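Local coordinates for mandelate racemase/muconate lactonizing enzyme-like protein (Rubrobacter xylanophilus DSM 9941, PDB 3CYJ), which is of unknown function but belongs to the mandelate racemase/muconate lactonizing enzyme family, with an enolase-type N-terminal domain, a TIM-type barrel and a bound sodium ion, at residues A[28-33]-A[167-172]; A[146-151]-A[175-180]; A[199-204]-A[226-231]; A[209-212]-A[216-219]; A[249-254]-A[258-263]. All coordinates share one frame; numbering follows the deposited sequence.

Contact 1: A[28-33]-A[167-172]; sequences TLQWDS and VGREPE
This contact joins the two domains of an enolase-superfamily fold. Strand 29-31, at the edge of the antiparallel sheet of the N-terminal domain, meets the loop that follows barrel strand 162-166. Arg-169 makes the approach from the barrel side. Its CG lies anti to the backbone N (chi1 -171°) and the chain stays extended to NE, which carries the guanidinium out to the strand. There the side chain of Gln-30 crosses it at about a right angle. Gln-30 CG lies over one face of the guanidinium, 3.4 Å from Arg-169 NH1. The Gln-30 amide is turned only 17° from the guanidinium plane, and its CD is 3.3 Å from Arg-169 NH1. The Gln-30 methylene thus packs on the guanidinium face, with the amide nearly parallel to it. Arg-169 NH2 lies beside the strand backbone, 3.6 Å from Leu-29 O and 3.7 Å from Leu-29 N. Its hydrogen bond goes to the carbonyl O of Asp-26, just before the segment. The Thr-28 side chain starts away from the arginine. Its OG1 is hydrogen-bonded to Asn-196 O and to Arg-90 of the second subunit. The contact lies at the surface. Strand 8-26 runs beside strand 29-31, and its Ser-25 touches both Gln-30 and Arg-169. At the start of the loop, Val-167 packs on helices 174-185 and 201-215.

Contact 2: A[146-151]-A[175-180]; sequences RRLQEQ and PERVRA
Leu-148 lays its CD2 methyl over one face of the Arg-177 guanidinium, 3.9 Å from Arg-177 NH2 and offset toward the rim. The same methyl is 3.7 Å from Arg-177 O, so it also touches the backbone of the facing helix. Leu-148 CG is anti to its own N (chi1 167°), which sends the branch across to helix 174-185. The arginine bends at chi3 (60°) to bring its flat end back over the methyl. Its side chain is modelled in two conformers, and this is the geometry of one. Its polar end is held elsewhere, by Arg-177 NH1 to the carbonyl O of Tyr-143. About one turn further along helix 174-185 the contact becomes polar. Gln-149 NE2 donates to Ala-180 O at 2.9 Å, with an N-H...O angle of 160°. The acceptor lies close to the amide plane, while the nitrogen is tilted from the carbonyl plane of Ala-180. The two helices, 145-157 and 174-185, are successive outer helices of the barrel. Strand 162-166 runs between them in sequence, and its Met-165 touches Leu-148. In this conformer an apolar methyl shields one face of a charged group, and a single side-chain-to-backbone bond ties the helices.

Contact 3: A[199-204]-A[226-231]; sequences YTRKQA and SEDREG
A buried salt bridge links the starts of two successive barrel helices, 201-215 and 229-238. Arg-201, in the first turn of one, grips Asp-228, the N-cap residue of the other. The grip is side-on and uses two nitrogens. Arg-201 NE donates to Asp-228 OD2 at 3.1 Å, nearly straight (170°), through the syn lone pair and in the guanidinium plane. Arg-201 NH2 donates to Asp-228 OD1 at 2.7 Å, tilted somewhat out of both planes. Guanidinium and carboxylate are nearly coplanar, 24° apart. Asp-228 OD1 has a second donor: Gly-231 N donates to it at 3.0 Å, the capping bond, from the opposite face of the carboxylate to Arg-201 NH2. Glu-230 CG covers one face of the guanidinium, 3.7 Å from Arg-201 CZ. The carboxylate of Glu-230 turns instead to a salt bridge with Arg-233. Helix 201-215 has its own cap, a capping box formed by Thr-200 and Gln-203. Asp-228 thus caps its own helix and pairs with an arginine from the preceding one, whose charge it would largely balance. Three bonds fix its orientation, and Arg-201 and the helix N-terminus would be expected to favour its ionised form.

Contact 4: A[209-212]-A[216-219]; sequences GAFA and GISY
Gly-216 and Ile-217 turn the chain back against the end of helix 201-215, as it passes from a barrel helix to barrel strand 219-221. The turn is one of the helix-to-strand connections of a TIM-type barrel. The tight part is on the inner side, where Ile-217 meets Phe-211. Ile-217 CD1 lies 3.6 Å from Phe-211 CB, and Ile-217 CG1 is 3.8 Å from the same atom. Ile-217 CG1 stands between the backbone N and the carbonyl carbon (chi1 67°), which sets it against the helix backbone, 3.8 Å from Ala-212 N. The CG2 branch also reaches Phe-211, 4.0 Å from its carbonyl O. Contact is with the start of the phenylalanine side chain, since the ring itself leads away from Ile-217. That ring packs instead on Val-167, Val-178 and Trp-207. Ile-217 continues inward onto Val-193 of strand 190-194, and both it and Ala-212 touch Val-243. Phe-211 and Ile-217 are both buried, and their side-chain contact is apolar.

The outer side is different. Gly-216 is exposed to solvent and has no side chain to add to the packing. It is the first residue to leave helical geometry, with positive phi (63°), a conformation that suits glycine. Here the contact is made by backbone atoms alone. Gly-216 CA comes close to Ala-212 O, in a CA-H...O contact of 3.0 Å. Gly-216 N donates to that same oxygen at 2.7 Å, in a bent bond (131°) that arrives from above the carbonyl plane.

Contact 5: A[249-254]-A[258-263]; sequences EYEWTL and HDLAGC
Leu-254 O accepts from His-258 N at 2.7 Å, the one hydrogen bond between 249-254 and 258-263. The N-H...O angle is 157°, and the donor is tilted from the carbonyl plane. This is the first-turn bond of helix 254-261. The same oxygen is also approached by His-258 CB, at 3.1 Å. His-258 CG is anti to the backbone N (chi1 170°), and the imidazole leads away from Leu-254. It meets the ring of His-290 in its own chain, and the ring of His-290 of the fourth subunit edge-to-face.

The helix lies on the outside of the barrel, after strand 244-247, and the loop 249-253 brings the chain from that strand to the helix start. Thr-253 is the N-cap: its OG1 takes the N-H of Gln-256. Glu-251, earlier in this loop, reaches back to the helix at Leu-260. A bend at chi2 (72°) turns the carboxylate toward Leu-260, and the two side chains cross at about a right angle. Leu-260 CD2 lies 3.6 Å from Glu-251 OE2 and 3.7 Å from Glu-251 OE1. One methyl thus meets both oxygens, in van der Waals contact. Beyond it, Leu-260 packs on Leu-232 of helix 229-238. In the same helix as Leu-260, Asp-259 forms a salt bridge with Arg-229 of the second subunit.

Four of the contacts lie within the barrel domain, and contact 1 ties that barrel to the N-terminal domain. Contacts 1, 2 and 4 meet in an apolar patch: Val-167 CG1 lies 3.6 Å from Phe-211 CZ and 4.1 Å from Val-178 CG1. Tyr-199 of contact 3 borders this patch, its OH 3.3 Å from Phe-211 CE2. Contacts 3 and 5 touch through Arg-229 CB and Cys-263 SG, 3.7 Å apart. Contacts 1, 3 and 5 all touch the second subunit. The sodium ion is bound by Asp-194, Glu-221 and Glu-222. It is about 8 Å from the Thr-28 side chain, about 10 Å from that of Glu-251 and about 13 Å from that of Phe-211.

Contact 1: A[28-33]-A[167-172]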
# COMPACT_ATOMS: atom_id res chain seq x y z
N THR A 28 25.53 18.36 -13.70
CA THR A 28 26.27 18.06 -12.49
C THR A 28 27.76 17.71 -12.70
O THR A 28 28.40 17.24 -11.76
CB THR A 28 25.57 16.86 -11.69
OG1 THR A 28 25.32 15.78 -12.58
CG2 THR A 28 24.26 17.26 -11.06
N LEU A 29 28.32 17.93 -13.89
CA LEU A 29 29.72 17.54 -14.12
C LEU A 29 30.40 18.28 -15.29
O LEU A 29 29.72 18.74 -16.21
CB LEU A 29 29.82 16.03 -14.28
CG LEU A 29 31.20 15.35 -14.15
CD1 LEU A 29 31.65 15.19 -12.74
CD2 LEU A 29 31.17 13.98 -14.78
N GLN A 30 31.72 18.42 -15.22
CA GLN A 30 32.55 19.07 -16.24
C GLN A 30 33.65 18.09 -16.60
O GLN A 30 34.21 17.40 -15.73
CB GLN A 30 33.20 20.36 -15.71
CG GLN A 30 32.24 21.50 -15.38
CD GLN A 30 32.99 22.75 -14.80
OE1 GLN A 30 33.61 22.68 -13.75
NE2 GLN A 30 32.92 23.87 -15.51
N TRP A 31 33.96 18.01 -17.89
CA TRP A 31 35.02 17.12 -18.31
C TRP A 31 35.60 17.65 -19.61
O TRP A 31 34.98 18.44 -20.28
CB TRP A 31 34.53 15.64 -18.44
CG TRP A 31 33.49 15.42 -19.51
CD1 TRP A 31 33.69 14.85 -20.75
CD2 TRP A 31 32.08 15.75 -19.44
NE1 TRP A 31 32.50 14.81 -21.44
CE2 TRP A 31 31.50 15.36 -20.67
CE3 TRP A 31 31.26 16.31 -18.45
CZ2 TRP A 31 30.12 15.54 -20.96
CZ3 TRP A 31 29.89 16.49 -18.73
CH2 TRP A 31 29.34 16.10 -19.99
N ASP A 32 36.80 17.19 -19.97
CA ASP A 32 37.44 17.66 -21.19
C ASP A 32 38.18 16.52 -21.86
O ASP A 32 39.09 16.73 -22.66
CB ASP A 32 38.34 18.91 -20.92
CG ASP A 32 39.64 18.56 -20.12
OD1 ASP A 32 39.83 17.38 -19.71
OD2 ASP A 32 40.48 19.49 -19.90
N SER A 33 37.76 15.30 -21.55
CA SER A 33 38.32 14.10 -22.20
C SER A 33 37.52 12.83 -21.89
O SER A 33 36.70 12.82 -21.00
CB SER A 33 39.79 13.86 -21.80
OG SER A 33 39.89 13.43 -20.48
N VAL A 167 20.45 20.51 -19.86
CA VAL A 167 19.84 21.65 -19.17
C VAL A 167 20.20 21.54 -17.69
O VAL A 167 20.61 20.48 -17.20
CB VAL A 167 18.25 21.63 -19.21
CG1 VAL A 167 17.74 21.97 -20.57
CG2 VAL A 167 17.70 20.26 -18.69
N GLY A 168 19.97 22.62 -16.96
CA GLY A 168 19.95 22.47 -15.50
C GLY A 168 21.16 22.99 -14.74
O GLY A 168 21.10 23.08 -13.49
N ARG A 169 22.24 23.29 -15.48
CA ARG A 169 23.46 23.83 -14.87
C ARG A 169 23.33 25.32 -14.46
O ARG A 169 23.70 25.70 -13.35
CB ARG A 169 24.67 23.62 -15.80
CG ARG A 169 25.99 23.97 -15.15
CD ARG A 169 27.17 23.58 -16.00
NE ARG A 169 28.34 23.79 -15.16
CZ ARG A 169 28.89 22.85 -14.39
NH1 ARG A 169 29.91 23.16 -13.61
NH2 ARG A 169 28.43 21.60 -14.40
N GLU A 170 22.80 26.14 -15.37
CA GLU A 170 22.39 27.50 -15.06
C GLU A 170 20.92 27.72 -15.43
O GLU A 170 20.60 28.27 -16.50
CB GLU A 170 23.28 28.51 -15.77
CG GLU A 170 24.56 28.87 -14.95
CD GLU A 170 25.51 29.79 -15.73
OE1 GLU A 170 25.15 30.97 -16.00
OE2 GLU A 170 26.62 29.30 -16.06
N PRO A 171 20.01 27.33 -14.53
CA PRO A 171 18.59 27.28 -14.90
C PRO A 171 18.03 28.58 -15.53
O PRO A 171 17.19 28.51 -16.46
CB PRO A 171 17.89 26.92 -13.58
CG PRO A 171 18.99 26.20 -12.76
CD PRO A 171 20.28 26.84 -13.15
N GLU A 172 18.50 29.73 -15.08
CA GLU A 172 18.16 31.03 -15.65
C GLU A 172 18.44 31.14 -17.13
O GLU A 172 17.71 31.79 -17.85
CB GLU A 172 18.93 32.16 -14.93
CG GLU A 172 18.44 33.57 -15.32
CD GLU A 172 19.45 34.38 -16.20
OE1 GLU A 172 18.98 35.22 -17.05
OE2 GLU A 172 20.70 34.19 -16.02

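Contact 2: A[146-151]-A[175-180]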
# COMPACT_ATOMS: atom_id res chain seq x y z
N ARG A 146 25.30 29.52 -30.44
CA ARG A 146 25.63 29.21 -31.85
C ARG A 146 26.12 27.80 -31.99
O ARG A 146 25.72 27.08 -32.92
CB ARG A 146 26.68 30.20 -32.45
N ARG A 147 27.00 27.38 -31.09
CA ARG A 147 27.60 26.07 -31.23
C ARG A 147 26.56 24.96 -30.88
O ARG A 147 26.54 23.87 -31.49
CB ARG A 147 28.90 26.00 -30.41
CG ARG A 147 29.15 24.67 -29.76
CD ARG A 147 30.58 24.24 -29.61
NE ARG A 147 31.59 25.27 -29.77
CZ ARG A 147 32.74 25.02 -30.39
NH1 ARG A 147 33.64 25.97 -30.54
NH2 ARG A 147 32.96 23.80 -30.88
N LEU A 148 25.68 25.27 -29.94
CA LEU A 148 24.54 24.41 -29.62
C LEU A 148 23.61 24.28 -30.85
O LEU A 148 23.23 23.18 -31.26
CB LEU A 148 23.81 24.99 -28.40
CG LEU A 148 22.42 24.45 -28.04
CD1 LEU A 148 22.51 22.96 -27.57
CD2 LEU A 148 21.72 25.32 -26.97
N GLN A 149 23.27 25.42 -31.46
CA GLN A 149 22.44 25.39 -32.67
C GLN A 149 23.06 24.62 -33.83
O GLN A 149 22.37 23.92 -34.54
CB GLN A 149 22.13 26.81 -33.13
CG GLN A 149 21.27 27.57 -32.19
CD GLN A 149 20.78 28.88 -32.81
OE1 GLN A 149 21.58 29.74 -33.14
NE2 GLN A 149 19.45 29.03 -32.95
N GLU A 150 24.38 24.72 -33.99
CA GLU A 150 25.04 24.07 -35.12
C GLU A 150 25.11 22.57 -34.91
O GLU A 150 24.99 21.77 -35.87
CB GLU A 150 26.44 24.67 -35.38
CG GLU A 150 26.37 26.02 -36.12
CD GLU A 150 27.69 26.84 -36.12
OE1 GLU A 150 27.87 27.67 -37.08
OE2 GLU A 150 28.52 26.68 -35.18
N GLN A 151 25.33 22.16 -33.67
CA GLN A 151 25.36 20.75 -33.43
C GLN A 151 23.98 20.10 -33.63
O GLN A 151 23.87 19.10 -34.35
CB GLN A 151 25.87 20.43 -32.02
CG GLN A 151 25.99 18.94 -31.82
CD GLN A 151 26.61 18.66 -30.51
OE1 GLN A 151 25.96 18.87 -29.46
NE2 GLN A 151 27.88 18.25 -30.51
N PRO A 175 15.81 28.63 -20.57
CA PRO A 175 14.72 29.01 -21.48
C PRO A 175 15.19 29.54 -22.83
O PRO A 175 14.71 29.07 -23.84
CB PRO A 175 13.93 30.04 -20.71
CG PRO A 175 14.24 29.71 -19.26
CD PRO A 175 15.66 29.30 -19.26
N GLU A 176 16.16 30.44 -22.88
CA GLU A 176 16.67 30.78 -24.21
C GLU A 176 17.50 29.72 -24.89
O GLU A 176 17.50 29.65 -26.12
CB GLU A 176 17.32 32.17 -24.30
CG GLU A 176 18.53 32.38 -23.49
CD GLU A 176 19.24 33.72 -23.85
OE1 GLU A 176 19.89 34.30 -22.94
OE2 GLU A 176 19.13 34.20 -25.02
N ARG A 177 18.19 28.85 -24.13
CA ARG A 177 18.94 27.78 -24.76
C ARG A 177 17.98 26.79 -25.43
O ARG A 177 18.24 26.35 -26.53
CB ARG A 177 19.89 27.10 -23.77
CG ARG A 177 20.95 28.05 -23.20
CD ARG A 177 21.94 27.37 -22.28
NE ARG A 177 22.71 26.31 -22.92
CZ ARG A 177 23.81 26.49 -23.65
NH1 ARG A 177 24.28 27.73 -23.84
NH2 ARG A 177 24.44 25.42 -24.18
N VAL A 178 16.86 26.46 -24.77
CA VAL A 178 15.89 25.56 -25.41
C VAL A 178 15.13 26.21 -26.58
O VAL A 178 14.87 25.57 -27.59
CB VAL A 178 14.87 24.88 -24.42
CG1 VAL A 178 15.59 23.96 -23.44
CG2 VAL A 178 14.04 25.90 -23.67
N ARG A 179 14.80 27.50 -26.43
CA ARG A 179 14.22 28.27 -27.54
C ARG A 179 15.14 28.34 -28.76
O ARG A 179 14.66 28.16 -29.87
CB ARG A 179 13.79 29.66 -27.07
CG ARG A 179 12.44 29.55 -26.31
CD ARG A 179 11.82 30.89 -26.01
NE ARG A 179 12.79 31.73 -25.32
CZ ARG A 179 12.65 32.12 -24.05
NH1 ARG A 179 11.54 31.74 -23.37
NH2 ARG A 179 13.61 32.90 -23.49
N ALA A 180 16.43 28.55 -28.52
CA ALA A 180 17.47 28.52 -29.57
C ALA A 180 17.61 27.18 -30.26
O ALA A 180 17.81 27.09 -31.48
CB ALA A 180 18.85 28.95 -29.00

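Contact 3: A[199-204]-A[226-231]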
# COMPACT_ATOMS: atom_id res chain seq x y z
N TYR A 199 18.21 18.90 -10.56
CA TYR A 199 17.08 19.53 -9.87
C TYR A 199 16.62 18.85 -8.57
O TYR A 199 16.75 17.65 -8.41
CB TYR A 199 15.85 19.52 -10.80
CG TYR A 199 16.01 20.19 -12.16
CD1 TYR A 199 16.64 21.43 -12.29
CD2 TYR A 199 15.50 19.58 -13.31
CE1 TYR A 199 16.80 22.06 -13.58
CE2 TYR A 199 15.59 20.19 -14.55
CZ TYR A 199 16.25 21.41 -14.70
OH TYR A 199 16.33 21.94 -15.95
N THR A 200 16.03 19.63 -7.68
CA THR A 200 15.20 19.12 -6.60
C THR A 200 13.88 18.72 -7.20
O THR A 200 13.60 19.03 -8.36
CB THR A 200 14.87 20.23 -5.54
OG1 THR A 200 14.05 21.29 -6.15
CG2 THR A 200 16.16 20.82 -4.95
N ARG A 201 13.04 18.06 -6.42
CA ARG A 201 11.76 17.53 -6.89
C ARG A 201 10.84 18.60 -7.49
O ARG A 201 10.35 18.44 -8.61
CB ARG A 201 11.03 16.79 -5.71
CG ARG A 201 11.77 15.58 -5.15
CD ARG A 201 11.13 14.92 -3.92
NE ARG A 201 11.88 13.68 -3.62
CZ ARG A 201 11.69 12.88 -2.57
NH1 ARG A 201 10.82 13.19 -1.63
NH2 ARG A 201 12.45 11.81 -2.40
N LYS A 202 10.55 19.66 -6.73
CA LYS A 202 9.65 20.73 -7.18
C LYS A 202 10.26 21.59 -8.24
O LYS A 202 9.53 22.16 -9.04
CB LYS A 202 9.17 21.61 -6.02
CG LYS A 202 8.11 20.94 -5.13
CD LYS A 202 6.75 20.75 -5.87
CE LYS A 202 5.95 19.53 -5.32
NZ LYS A 202 5.40 19.77 -3.91
N GLN A 203 11.59 21.68 -8.27
CA GLN A 203 12.34 22.38 -9.33
C GLN A 203 12.12 21.64 -10.64
O GLN A 203 11.80 22.25 -11.68
CB GLN A 203 13.84 22.42 -8.95
CG GLN A 203 14.69 23.51 -9.60
CD GLN A 203 16.23 23.44 -9.21
OE1 GLN A 203 16.66 22.53 -8.45
NE2 GLN A 203 17.05 24.38 -9.77
N ALA A 204 12.29 20.33 -10.61
CA ALA A 204 12.11 19.50 -11.79
C ALA A 204 10.64 19.58 -12.28
O ALA A 204 10.38 19.69 -13.46
CB ALA A 204 12.52 18.04 -11.48
N SER A 226 18.95 9.74 -9.82
CA SER A 226 18.27 8.49 -10.18
C SER A 226 18.23 7.51 -9.01
O SER A 226 17.53 6.48 -9.09
CB SER A 226 18.92 7.82 -11.40
N GLU A 227 18.99 7.80 -7.95
CA GLU A 227 18.78 7.12 -6.66
C GLU A 227 17.49 7.58 -6.02
O GLU A 227 16.97 6.91 -5.14
CB GLU A 227 19.95 7.38 -5.70
CG GLU A 227 21.02 6.27 -5.71
CD GLU A 227 20.90 5.28 -4.53
OE1 GLU A 227 19.90 4.51 -4.48
OE2 GLU A 227 21.81 5.26 -3.66
N ASP A 228 16.95 8.73 -6.45
CA ASP A 228 15.73 9.27 -5.85
C ASP A 228 14.47 8.76 -6.53
O ASP A 228 13.86 9.48 -7.30
CB ASP A 228 15.73 10.81 -5.84
CG ASP A 228 14.47 11.40 -5.19
OD1 ASP A 228 13.78 10.67 -4.48
OD2 ASP A 228 14.16 12.60 -5.40
N ARG A 229 14.07 7.52 -6.25
CA ARG A 229 12.90 6.94 -6.93
C ARG A 229 11.55 7.58 -6.59
O ARG A 229 10.67 7.72 -7.46
CB ARG A 229 12.86 5.42 -6.77
CG ARG A 229 14.20 4.76 -7.05
CD ARG A 229 14.13 3.23 -7.02
NE ARG A 229 13.24 2.71 -5.97
CZ ARG A 229 13.66 2.36 -4.75
NH1 ARG A 229 14.95 2.49 -4.43
NH2 ARG A 229 12.79 1.89 -3.85
N GLU A 230 11.37 8.02 -5.34
CA GLU A 230 10.15 8.74 -5.01
C GLU A 230 10.04 10.08 -5.78
O GLU A 230 8.93 10.49 -6.18
CB GLU A 230 10.10 9.00 -3.52
CG GLU A 230 9.22 10.22 -3.13
CD GLU A 230 7.73 9.87 -3.16
OE1 GLU A 230 6.90 10.80 -3.38
OE2 GLU A 230 7.41 8.66 -2.97
N GLY A 231 11.17 10.75 -5.97
CA GLY A 231 11.17 11.93 -6.83
C GLY A 231 10.81 11.66 -8.29
O GLY A 231 10.11 12.46 -8.93

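Contact 4: A[209-212]-A[216-219]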
# COMPACT_ATOMS: atom_id res chain seq x y z
N GLY A 209 7.23 21.44 -17.01
CA GLY A 209 6.14 22.23 -17.57
C GLY A 209 6.62 23.44 -18.39
O GLY A 209 6.15 23.65 -19.52
N ALA A 210 7.57 24.18 -17.82
CA ALA A 210 8.22 25.30 -18.49
C ALA A 210 8.85 24.92 -19.84
O ALA A 210 8.64 25.59 -20.84
CB ALA A 210 9.29 25.93 -17.55
N PHE A 211 9.68 23.89 -19.85
CA PHE A 211 10.27 23.42 -21.09
C PHE A 211 9.22 22.94 -22.10
O PHE A 211 9.37 23.24 -23.28
CB PHE A 211 11.28 22.33 -20.83
CG PHE A 211 12.54 22.78 -20.12
CD1 PHE A 211 13.13 23.98 -20.43
CD2 PHE A 211 13.17 21.94 -19.21
CE1 PHE A 211 14.33 24.37 -19.79
CE2 PHE A 211 14.34 22.31 -18.58
CZ PHE A 211 14.92 23.52 -18.88
N ALA A 212 8.18 22.22 -21.66
CA ALA A 212 7.07 21.91 -22.57
C ALA A 212 6.49 23.17 -23.28
O ALA A 212 6.40 23.20 -24.52
CB ALA A 212 5.98 21.09 -21.87
N GLY A 216 8.32 22.94 -26.43
CA GLY A 216 7.66 21.70 -26.83
C GLY A 216 8.48 20.41 -26.67
O GLY A 216 8.48 19.53 -27.55
N ILE A 217 9.17 20.26 -25.53
CA ILE A 217 10.01 19.06 -25.35
C ILE A 217 9.20 17.77 -25.14
O ILE A 217 8.03 17.80 -24.67
CB ILE A 217 11.02 19.22 -24.17
CG1 ILE A 217 10.25 19.29 -22.83
CG2 ILE A 217 11.99 20.46 -24.43
CD1 ILE A 217 11.06 18.85 -21.61
N SER A 218 9.83 16.64 -25.45
CA SER A 218 9.15 15.36 -25.37
C SER A 218 9.79 14.40 -24.41
O SER A 218 9.32 13.25 -24.28
CB SER A 218 9.20 14.68 -26.76
OG SER A 218 8.84 15.65 -27.72
N TYR A 219 10.86 14.82 -23.75
CA TYR A 219 11.69 13.85 -23.02
C TYR A 219 12.48 14.60 -21.99
O TYR A 219 13.13 15.60 -22.29
CB TYR A 219 12.65 13.21 -24.00
CG TYR A 219 13.46 11.99 -23.55
CD1 TYR A 219 12.99 10.71 -23.84
CD2 TYR A 219 14.76 12.11 -23.00
CE1 TYR A 219 13.72 9.58 -23.51
CE2 TYR A 219 15.52 10.96 -22.68
CZ TYR A 219 14.98 9.71 -22.96
OH TYR A 219 15.64 8.52 -22.68

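Contact 5: A[249-254]-A[258-263]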
# COMPACT_ATOMS: atom_id res chain seq x y z
N GLU A 249 20.89 4.99 -16.41
CA GLU A 249 22.33 4.60 -16.54
C GLU A 249 23.12 3.98 -15.35
O GLU A 249 24.10 3.28 -15.57
CB GLU A 249 23.16 5.74 -17.09
CG GLU A 249 22.89 7.07 -16.40
CD GLU A 249 23.93 8.08 -16.74
OE1 GLU A 249 23.62 9.30 -16.84
OE2 GLU A 249 25.08 7.64 -16.93
N TYR A 250 22.73 4.20 -14.10
CA TYR A 250 23.62 3.78 -13.02
C TYR A 250 23.26 2.51 -12.28
O TYR A 250 23.89 2.23 -11.28
CB TYR A 250 23.82 4.91 -12.02
CG TYR A 250 24.35 6.17 -12.66
CD1 TYR A 250 25.64 6.21 -13.21
CD2 TYR A 250 23.58 7.32 -12.73
CE1 TYR A 250 26.13 7.39 -13.80
CE2 TYR A 250 24.07 8.49 -13.31
CZ TYR A 250 25.34 8.52 -13.84
OH TYR A 250 25.80 9.67 -14.44
N GLU A 251 22.29 1.74 -12.75
CA GLU A 251 21.88 0.55 -11.99
C GLU A 251 22.81 -0.57 -12.32
O GLU A 251 23.37 -0.60 -13.43
CB GLU A 251 20.42 0.16 -12.34
CG GLU A 251 19.40 1.12 -11.76
CD GLU A 251 19.41 2.41 -12.46
OE1 GLU A 251 19.70 2.35 -13.67
OE2 GLU A 251 19.15 3.46 -11.82
N TRP A 252 22.97 -1.49 -11.38
CA TRP A 252 23.87 -2.61 -11.63
C TRP A 252 23.24 -3.96 -11.11
O TRP A 252 23.86 -5.02 -11.13
CB TRP A 252 25.32 -2.29 -11.11
CG TRP A 252 25.71 -0.72 -11.02
CD1 TRP A 252 25.27 0.18 -10.07
CD2 TRP A 252 26.61 0.05 -11.88
NE1 TRP A 252 25.82 1.43 -10.29
CE2 TRP A 252 26.63 1.38 -11.39
CE3 TRP A 252 27.36 -0.25 -13.01
CZ2 TRP A 252 27.40 2.39 -11.98
CZ3 TRP A 252 28.12 0.77 -13.61
CH2 TRP A 252 28.12 2.07 -13.10
N THR A 253 21.99 -3.92 -10.67
CA THR A 253 21.29 -5.18 -10.45
C THR A 253 19.99 -5.15 -11.29
O THR A 253 19.51 -4.08 -11.67
CB THR A 253 20.95 -5.50 -8.95
OG1 THR A 253 19.87 -4.67 -8.52
CG2 THR A 253 22.14 -5.37 -7.96
N LEU A 254 19.43 -6.33 -11.55
CA LEU A 254 18.16 -6.39 -12.25
C LEU A 254 17.03 -6.01 -11.32
O LEU A 254 16.04 -5.45 -11.76
CB LEU A 254 17.94 -7.77 -12.82
CG LEU A 254 18.53 -7.89 -14.22
CD1 LEU A 254 18.62 -9.37 -14.57
CD2 LEU A 254 17.61 -7.14 -15.22
N HIS A 258 14.39 -3.31 -12.08
CA HIS A 258 13.04 -3.63 -11.72
C HIS A 258 12.38 -2.56 -10.80
O HIS A 258 11.19 -2.27 -10.93
CB HIS A 258 13.01 -5.00 -11.04
CG HIS A 258 11.70 -5.32 -10.41
ND1 HIS A 258 11.41 -4.99 -9.10
CD2 HIS A 258 10.56 -5.87 -10.91
CE1 HIS A 258 10.17 -5.35 -8.81
NE2 HIS A 258 9.62 -5.87 -9.90
N ASP A 259 13.13 -2.04 -9.82
CA ASP A 259 12.62 -0.93 -9.00
C ASP A 259 12.46 0.32 -9.88
O ASP A 259 11.44 0.98 -9.83
CB ASP A 259 13.54 -0.63 -7.82
CG ASP A 259 13.50 -1.75 -6.72
OD1 ASP A 259 12.49 -2.51 -6.63
OD2 ASP A 259 14.51 -1.86 -5.96
N LEU A 260 13.46 0.64 -10.70
CA LEU A 260 13.35 1.83 -11.58
C LEU A 260 12.16 1.74 -12.54
O LEU A 260 11.48 2.73 -12.72
CB LEU A 260 14.61 2.02 -12.39
CG LEU A 260 14.81 3.39 -13.01
CD1 LEU A 260 14.76 4.46 -11.92
CD2 LEU A 260 16.16 3.45 -13.74
N ALA A 261 11.91 0.55 -13.13
CA ALA A 261 10.83 0.36 -14.10
C ALA A 261 9.50 0.79 -13.51
O ALA A 261 8.64 1.27 -14.23
CB ALA A 261 10.75 -1.07 -14.61
N GLY A 262 9.31 0.67 -12.21
CA GLY A 262 8.04 1.15 -11.63
C GLY A 262 7.95 2.66 -11.44
O GLY A 262 6.93 3.12 -10.91
N CYS A 263 8.96 3.43 -11.87
CA CYS A 263 9.04 4.87 -11.51
C CYS A 263 9.13 5.80 -12.66
O CYS A 263 9.02 7.01 -12.45
CB CYS A 263 10.30 5.18 -10.69
SG CYS A 263 10.31 4.34 -9.17